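Local coordinates for ABC transporter, solute-binding protein (Staphylococcus aureus, PDB 6LKK) that binds glucose 6-phosphate between the lobes of a periplasmic-binding-protein fold and takes part in two-component signal transduction as a sugar-phosphate sensor, at residues Y117-Y131 with A178-Q190. Numbering follows the deposited sequence.
Sequences YQDLLQPILKGKIAY and AKGKYYAGLSYEQ. With G6P (6-O-phosphono-alpha-D-glucopyranose), chain B.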
loop_
_atom_site.group_PDB
_atom_site.type_symbol
_atom_site.label_atom_id
_atom_site.label_comp_id
_atom_site.label_asym_id
_atom_site.label_seq_id
_atom_site.Cartn_x
_atom_site.Cartn_y
_atom_site.Cartn_z
ATOM N N TYR A 117 -8.121 -16.714 0.158
ATOM C CA TYR A 117 -7.332 -17.077 1.332
ATOM C C TYR A 117 -7.520 -18.541 1.713
ATOM O O TYR A 117 -6.555 -19.212 2.097
ATOM C CB TYR A 117 -7.695 -16.177 2.510
ATOM C CG TYR A 117 -7.239 -14.748 2.350
ATOM C CD1 TYR A 117 -5.889 -14.423 2.338
ATOM C CD2 TYR A 117 -8.161 -13.720 2.225
ATOM C CE1 TYR A 117 -5.476 -13.112 2.197
ATOM C CE2 TYR A 117 -7.756 -12.414 2.084
ATOM C CZ TYR A 117 -6.416 -12.115 2.069
ATOM O OH TYR A 117 -6.026 -10.809 1.928
ATOM N N GLN A 118 -8.750 -19.053 1.635
ATOM C CA GLN A 118 -8.987 -20.443 2.018
ATOM C C GLN A 118 -8.173 -21.398 1.155
ATOM O O GLN A 118 -7.628 -22.390 1.655
ATOM C CB GLN A 118 -10.475 -20.773 1.919
ATOM C CG GLN A 118 -11.329 -20.064 2.951
ATOM C CD GLN A 118 -12.721 -20.656 3.064
ATOM O OE1 GLN A 118 -12.970 -21.777 2.621
ATOM N NE2 GLN A 118 -13.638 -19.899 3.659
ATOM N N ASP A 119 -8.073 -21.112 -0.144
ATOM C CA ASP A 119 -7.324 -21.981 -1.045
ATOM C C ASP A 119 -5.838 -22.002 -0.716
ATOM O O ASP A 119 -5.151 -22.977 -1.041
ATOM C CB ASP A 119 -7.524 -21.536 -2.493
ATOM C CG ASP A 119 -8.919 -21.825 -3.004
ATOM O OD1 ASP A 119 -9.691 -22.509 -2.299
ATOM O OD2 ASP A 119 -9.241 -21.362 -4.117
ATOM N N LEU A 120 -5.317 -20.944 -0.093
ATOM C CA LEU A 120 -3.905 -20.935 0.269
ATOM C C LEU A 120 -3.581 -21.985 1.323
ATOM O O LEU A 120 -2.408 -22.341 1.484
ATOM C CB LEU A 120 -3.496 -19.548 0.767
ATOM C CG LEU A 120 -3.521 -18.415 -0.263
ATOM C CD1 LEU A 120 -3.145 -17.103 0.403
ATOM C CD2 LEU A 120 -2.585 -18.700 -1.431
ATOM N N LEU A 121 -4.590 -22.495 2.026
ATOM C CA LEU A 121 -4.394 -23.489 3.071
ATOM C C LEU A 121 -4.366 -24.915 2.540
ATOM O O LEU A 121 -4.199 -25.848 3.330
ATOM C CB LEU A 121 -5.500 -23.361 4.124
ATOM C CG LEU A 121 -5.612 -21.999 4.807
ATOM C CD1 LEU A 121 -6.755 -22.007 5.809
ATOM C CD2 LEU A 121 -4.307 -21.616 5.485
ATOM N N GLN A 122 -4.529 -25.111 1.238
ATOM C CA GLN A 122 -4.445 -26.453 0.681
ATOM C C GLN A 122 -3.104 -27.077 1.061
ATOM O O GLN A 122 -2.065 -26.409 0.959
ATOM C CB GLN A 122 -4.607 -26.413 -0.836
ATOM C CG GLN A 122 -6.040 -26.174 -1.282
ATOM C CD GLN A 122 -6.161 -25.958 -2.774
ATOM O OE1 GLN A 122 -6.578 -26.852 -3.512
ATOM N NE2 GLN A 122 -5.802 -24.763 -3.230
ATOM N N PRO A 123 -3.078 -28.334 1.516
ATOM C CA PRO A 123 -1.808 -28.916 1.984
ATOM C C PRO A 123 -0.671 -28.840 0.979
ATOM O O PRO A 123 0.487 -28.689 1.389
ATOM C CB PRO A 123 -2.194 -30.368 2.292
ATOM C CG PRO A 123 -3.621 -30.285 2.682
ATOM C CD PRO A 123 -4.221 -29.215 1.812
ATOM N N ILE A 124 -0.955 -28.934 -0.322
ATOM C CA ILE A 124 0.113 -28.921 -1.315
ATOM C C ILE A 124 0.901 -27.617 -1.268
ATOM O O ILE A 124 2.050 -27.569 -1.722
ATOM C CB ILE A 124 -0.472 -29.170 -2.725
ATOM C CG1 ILE A 124 0.641 -29.387 -3.756
ATOM C CG2 ILE A 124 -1.371 -28.017 -3.155
ATOM C CD1 ILE A 124 1.411 -30.678 -3.571
ATOM N N LEU A 125 0.317 -26.556 -0.714
ATOM C CA LEU A 125 0.942 -25.242 -0.690
ATOM C C LEU A 125 1.676 -24.945 0.611
ATOM O O LEU A 125 2.249 -23.860 0.744
ATOM C CB LEU A 125 -0.114 -24.161 -0.936
ATOM C CG LEU A 125 -0.761 -24.156 -2.323
ATOM C CD1 LEU A 125 -1.907 -23.156 -2.379
ATOM C CD2 LEU A 125 0.262 -23.852 -3.410
ATOM N N LYS A 126 1.682 -25.873 1.567
ATOM C CA LYS A 126 2.276 -25.589 2.867
ATOM C C LYS A 126 3.751 -25.243 2.720
ATOM O O LYS A 126 4.502 -25.940 2.030
ATOM C CB LYS A 126 2.115 -26.783 3.805
ATOM C CG LYS A 126 2.705 -26.535 5.183
ATOM C CD LYS A 126 2.116 -27.462 6.226
ATOM C CE LYS A 126 2.881 -27.372 7.539
ATOM N NZ LYS A 126 2.772 -26.031 8.173
ATOM N N GLY A 127 4.165 -24.161 3.378
ATOM C CA GLY A 127 5.533 -23.696 3.299
ATOM C C GLY A 127 5.947 -23.138 1.957
ATOM O O GLY A 127 7.109 -22.749 1.800
ATOM N N LYS A 128 5.039 -23.081 0.983
ATOM C CA LYS A 128 5.336 -22.567 -0.346
ATOM C C LYS A 128 4.577 -21.278 -0.636
ATOM O O LYS A 128 4.433 -20.890 -1.800
ATOM C CB LYS A 128 5.024 -23.635 -1.394
ATOM C CG LYS A 128 5.775 -24.939 -1.145
ATOM C CD LYS A 128 5.552 -25.961 -2.245
ATOM C CE LYS A 128 6.313 -27.245 -1.953
ATOM N NZ LYS A 128 6.297 -28.190 -3.104
ATOM N N ILE A 129 4.099 -20.609 0.411
ATOM C CA ILE A 129 3.401 -19.333 0.323
ATOM C C ILE A 129 4.186 -18.321 1.142
ATOM O O ILE A 129 4.738 -18.665 2.193
ATOM C CB ILE A 129 1.954 -19.443 0.848
ATOM C CG1 ILE A 129 1.241 -20.642 0.220
ATOM C CG2 ILE A 129 1.191 -18.147 0.596
ATOM C CD1 ILE A 129 1.188 -20.605 -1.291
ATOM N N ALA A 130 4.229 -17.074 0.674
ATOM C CA ALA A 130 5.006 -16.033 1.331
ATOM C C ALA A 130 4.143 -14.816 1.644
ATOM O O ALA A 130 3.162 -14.530 0.955
ATOM C CB ALA A 130 6.198 -15.599 0.472
ATOM N N TYR A 131 4.530 -14.104 2.700
ATOM C CA TYR A 131 3.933 -12.823 3.053
ATOM C C TYR A 131 4.982 -12.009 3.794
ATOM O O TYR A 131 6.027 -12.529 4.190
ATOM C CB TYR A 131 2.664 -12.996 3.897
ATOM C CG TYR A 131 2.907 -13.523 5.295
ATOM C CD1 TYR A 131 3.261 -14.848 5.509
ATOM C CD2 TYR A 131 2.767 -12.697 6.401
ATOM C CE1 TYR A 131 3.479 -15.332 6.786
ATOM C CE2 TYR A 131 2.981 -13.172 7.680
ATOM C CZ TYR A 131 3.336 -14.489 7.867
ATOM O OH TYR A 131 3.547 -14.956 9.146
ATOM N N ALA A 178 7.396 -14.244 -8.357
ATOM C CA ALA A 178 7.607 -14.074 -9.792
ATOM C C ALA A 178 8.761 -14.934 -10.290
ATOM O O ALA A 178 8.714 -15.457 -11.408
ATOM C CB ALA A 178 7.861 -12.602 -10.114
ATOM N N LYS A 179 9.806 -15.087 -9.479
ATOM C CA LYS A 179 10.986 -15.846 -9.868
ATOM C C LYS A 179 10.877 -17.332 -9.549
ATOM O O LYS A 179 11.837 -18.074 -9.784
ATOM C CB LYS A 179 12.228 -15.259 -9.190
ATOM C CG LYS A 179 12.632 -13.904 -9.749
ATOM C CD LYS A 179 13.868 -13.359 -9.062
ATOM C CE LYS A 179 14.285 -12.026 -9.656
ATOM N NZ LYS A 179 15.510 -11.489 -9.007
ATOM N N GLY A 180 9.744 -17.785 -9.022
ATOM C CA GLY A 180 9.496 -19.201 -8.856
ATOM C C GLY A 180 9.983 -19.806 -7.561
ATOM O O GLY A 180 10.067 -21.035 -7.470
ATOM N N LYS A 181 10.309 -18.991 -6.559
ATOM C CA LYS A 181 10.709 -19.540 -5.269
ATOM C C LYS A 181 9.502 -19.915 -4.420
ATOM O O LYS A 181 9.609 -20.788 -3.552
ATOM C CB LYS A 181 11.593 -18.541 -4.521
ATOM C CG LYS A 181 12.133 -19.075 -3.202
ATOM C CD LYS A 181 13.024 -18.062 -2.509
ATOM C CE LYS A 181 13.600 -18.633 -1.226
ATOM N NZ LYS A 181 14.409 -17.633 -0.478
ATOM N N TYR A 182 8.358 -19.273 -4.654
ATOM C CA TYR A 182 7.125 -19.590 -3.956
ATOM C C TYR A 182 5.998 -19.740 -4.966
ATOM O O TYR A 182 6.008 -19.115 -6.029
ATOM C CB TYR A 182 6.752 -18.508 -2.932
ATOM C CG TYR A 182 7.758 -18.338 -1.819
ATOM C CD1 TYR A 182 7.831 -19.253 -0.776
ATOM C CD2 TYR A 182 8.631 -17.261 -1.809
ATOM C CE1 TYR A 182 8.751 -19.098 0.244
ATOM C CE2 TYR A 182 9.554 -17.100 -0.794
ATOM C CZ TYR A 182 9.609 -18.020 0.229
ATOM O OH TYR A 182 10.527 -17.862 1.242
ATOM N N TYR A 183 5.021 -20.575 -4.615
ATOM C CA TYR A 183 3.853 -20.756 -5.468
ATOM C C TYR A 183 2.946 -19.534 -5.443
ATOM O O TYR A 183 2.293 -19.228 -6.448
ATOM C CB TYR A 183 3.074 -21.995 -5.030
ATOM C CG TYR A 183 3.625 -23.290 -5.575
ATOM C CD1 TYR A 183 4.966 -23.619 -5.423
ATOM C CD2 TYR A 183 2.802 -24.190 -6.237
ATOM C CE1 TYR A 183 5.471 -24.803 -5.921
ATOM C CE2 TYR A 183 3.297 -25.378 -6.736
ATOM C CZ TYR A 183 4.631 -25.680 -6.575
ATOM O OH TYR A 183 5.129 -26.863 -7.072
ATOM N N ALA A 184 2.883 -18.831 -4.317
ATOM C CA ALA A 184 1.986 -17.693 -4.195
ATOM C C ALA A 184 2.436 -16.833 -3.025
ATOM O O ALA A 184 3.242 -17.253 -2.192
ATOM C CB ALA A 184 0.530 -18.143 -4.017
ATOM N N GLY A 185 1.904 -15.614 -2.976
ATOM C CA GLY A 185 2.268 -14.691 -1.919
ATOM C C GLY A 185 1.228 -13.608 -1.746
ATOM O O GLY A 185 0.337 -13.427 -2.578
ATOM N N LEU A 186 1.362 -12.880 -0.638
ATOM C CA LEU A 186 0.463 -11.784 -0.299
ATOM C C LEU A 186 1.143 -10.463 -0.640
ATOM O O LEU A 186 2.173 -10.118 -0.051
ATOM C CB LEU A 186 0.082 -11.837 1.179
ATOM C CG LEU A 186 -0.585 -13.127 1.661
ATOM C CD1 LEU A 186 -1.128 -12.923 3.064
ATOM C CD2 LEU A 186 -1.695 -13.582 0.726
ATOM N N SER A 187 0.563 -9.728 -1.583
ATOM C CA SER A 187 1.207 -8.557 -2.168
ATOM C C SER A 187 0.165 -7.450 -2.299
ATOM O O SER A 187 -0.859 -7.433 -1.606
ATOM C CB SER A 187 1.856 -8.938 -3.510
ATOM O OG SER A 187 2.493 -7.830 -4.115
ATOM N N TYR A 188 0.433 -6.489 -3.181
ATOM C CA TYR A 188 -0.524 -5.437 -3.479
ATOM C C TYR A 188 -0.498 -5.160 -4.975
ATOM O O TYR A 188 0.437 -5.533 -5.686
ATOM C CB TYR A 188 -0.252 -4.159 -2.669
ATOM C CG TYR A 188 1.082 -3.490 -2.915
ATOM C CD1 TYR A 188 2.227 -3.908 -2.249
ATOM C CD2 TYR A 188 1.193 -2.419 -3.792
ATOM C CE1 TYR A 188 3.440 -3.290 -2.459
ATOM C CE2 TYR A 188 2.404 -1.793 -4.009
ATOM C CZ TYR A 188 3.528 -2.233 -3.342
ATOM O OH TYR A 188 4.740 -1.616 -3.554
ATOM N N GLU A 189 -1.547 -4.482 -5.438
ATOM C CA GLU A 189 -1.871 -4.465 -6.861
ATOM C C GLU A 189 -0.725 -3.918 -7.708
ATOM O O GLU A 189 -0.368 -4.505 -8.737
ATOM C CB GLU A 189 -3.141 -3.646 -7.077
ATOM C CG GLU A 189 -3.726 -3.763 -8.464
ATOM C CD GLU A 189 -5.084 -3.113 -8.557
ATOM O OE1 GLU A 189 -5.154 -1.869 -8.459
ATOM O OE2 GLU A 189 -6.086 -3.844 -8.706
ATOM N N GLN A 190 -0.155 -2.774 -7.319
ATOM C CA GLN A 190 0.855 -2.140 -8.167
ATOM C C GLN A 190 2.132 -2.970 -8.240
ATOM O O GLN A 190 2.770 -3.043 -9.296
ATOM C CB GLN A 190 1.168 -0.728 -7.659
ATOM C CG GLN A 190 0.247 0.339 -8.206
ATOM C CD GLN A 190 0.238 0.367 -9.719
ATOM O OE1 GLN A 190 1.292 0.419 -10.355
ATOM N NE2 GLN A 190 -0.951 0.298 -10.306
HETATM C C1 G6P B . 0.933 -1.082 0.878
HETATM C C2 G6P B . 0.436 0.315 0.428
HETATM C C3 G6P B . 1.397 1.074 -0.408
HETATM C C4 G6P B . 2.776 0.842 0.025
HETATM C C5 G6P B . 3.150 -0.609 -0.258
HETATM C C6 G6P B . 4.498 -0.922 0.307
HETATM O O1 G6P B . -0.023 -2.051 0.571
HETATM O O2 G6P B . -0.797 0.186 -0.300
HETATM O O3 G6P B . 1.089 2.530 -0.282
HETATM O O4 G6P B . 3.685 1.700 -0.708
HETATM O O5 G6P B . 2.197 -1.573 0.327
HETATM O O6 G6P B . 4.478 -0.671 1.694
HETATM P P G6P B . 5.040 -1.852 2.765
HETATM O O1P G6P B . 5.015 -1.259 4.163
HETATM O O2P G6P B . 6.479 -2.258 2.393
HETATM O O3P G6P B . 4.146 -3.037 2.708
#
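Ile129 and Ala130 pair in parallel with Ala184 and Gly185, joining two neighbouring strands in one lobe of a periplasmic-binding-protein fold. Strand 129-132 has strand 165-167 on its other side, and 184-188 is flanked by the long strand 92-105. On one face of the sheet the methyl of Ala130 sits over the centre of the Tyr182 ring in a CH-pi contact, CB lying 3.8 Å from the ring centroid; Lys181 CG lies off-centre, toward the rim of the opposite face. The Tyr183 ring runs alongside the extended chain of Lys128, both pointing the same way, while Leu125 CD2 packs 3.7 Å from Tyr183 CB. With CG1 beside the backbone N (chi1 -49°) and chi2 at -58°, Ile129 brings CD1 to 3.7 Å from Ala184 CB. Leu120 bridges two residues of strand 184-188, its CD2 on Ala184 CB and its CD1 3.8 Å from Leu186 CD2. The other branch of Leu186, CD1, meets Tyr131 CB, and helix 154-161 adds Phe160 to this apolar cluster. Beyond it the strand leads to Tyr188, the N-cap of helix 189-197; one face of its ring meets the sugar, Tyr188 CD1 lying 3.5 Å from O5 of glucose 6-phosphate. Between the strands, Ala130 bonds through both its N and its O: the N donates to Ala184 O (3.0 Å), and the O accepts from Leu186 N at 2.9 Å.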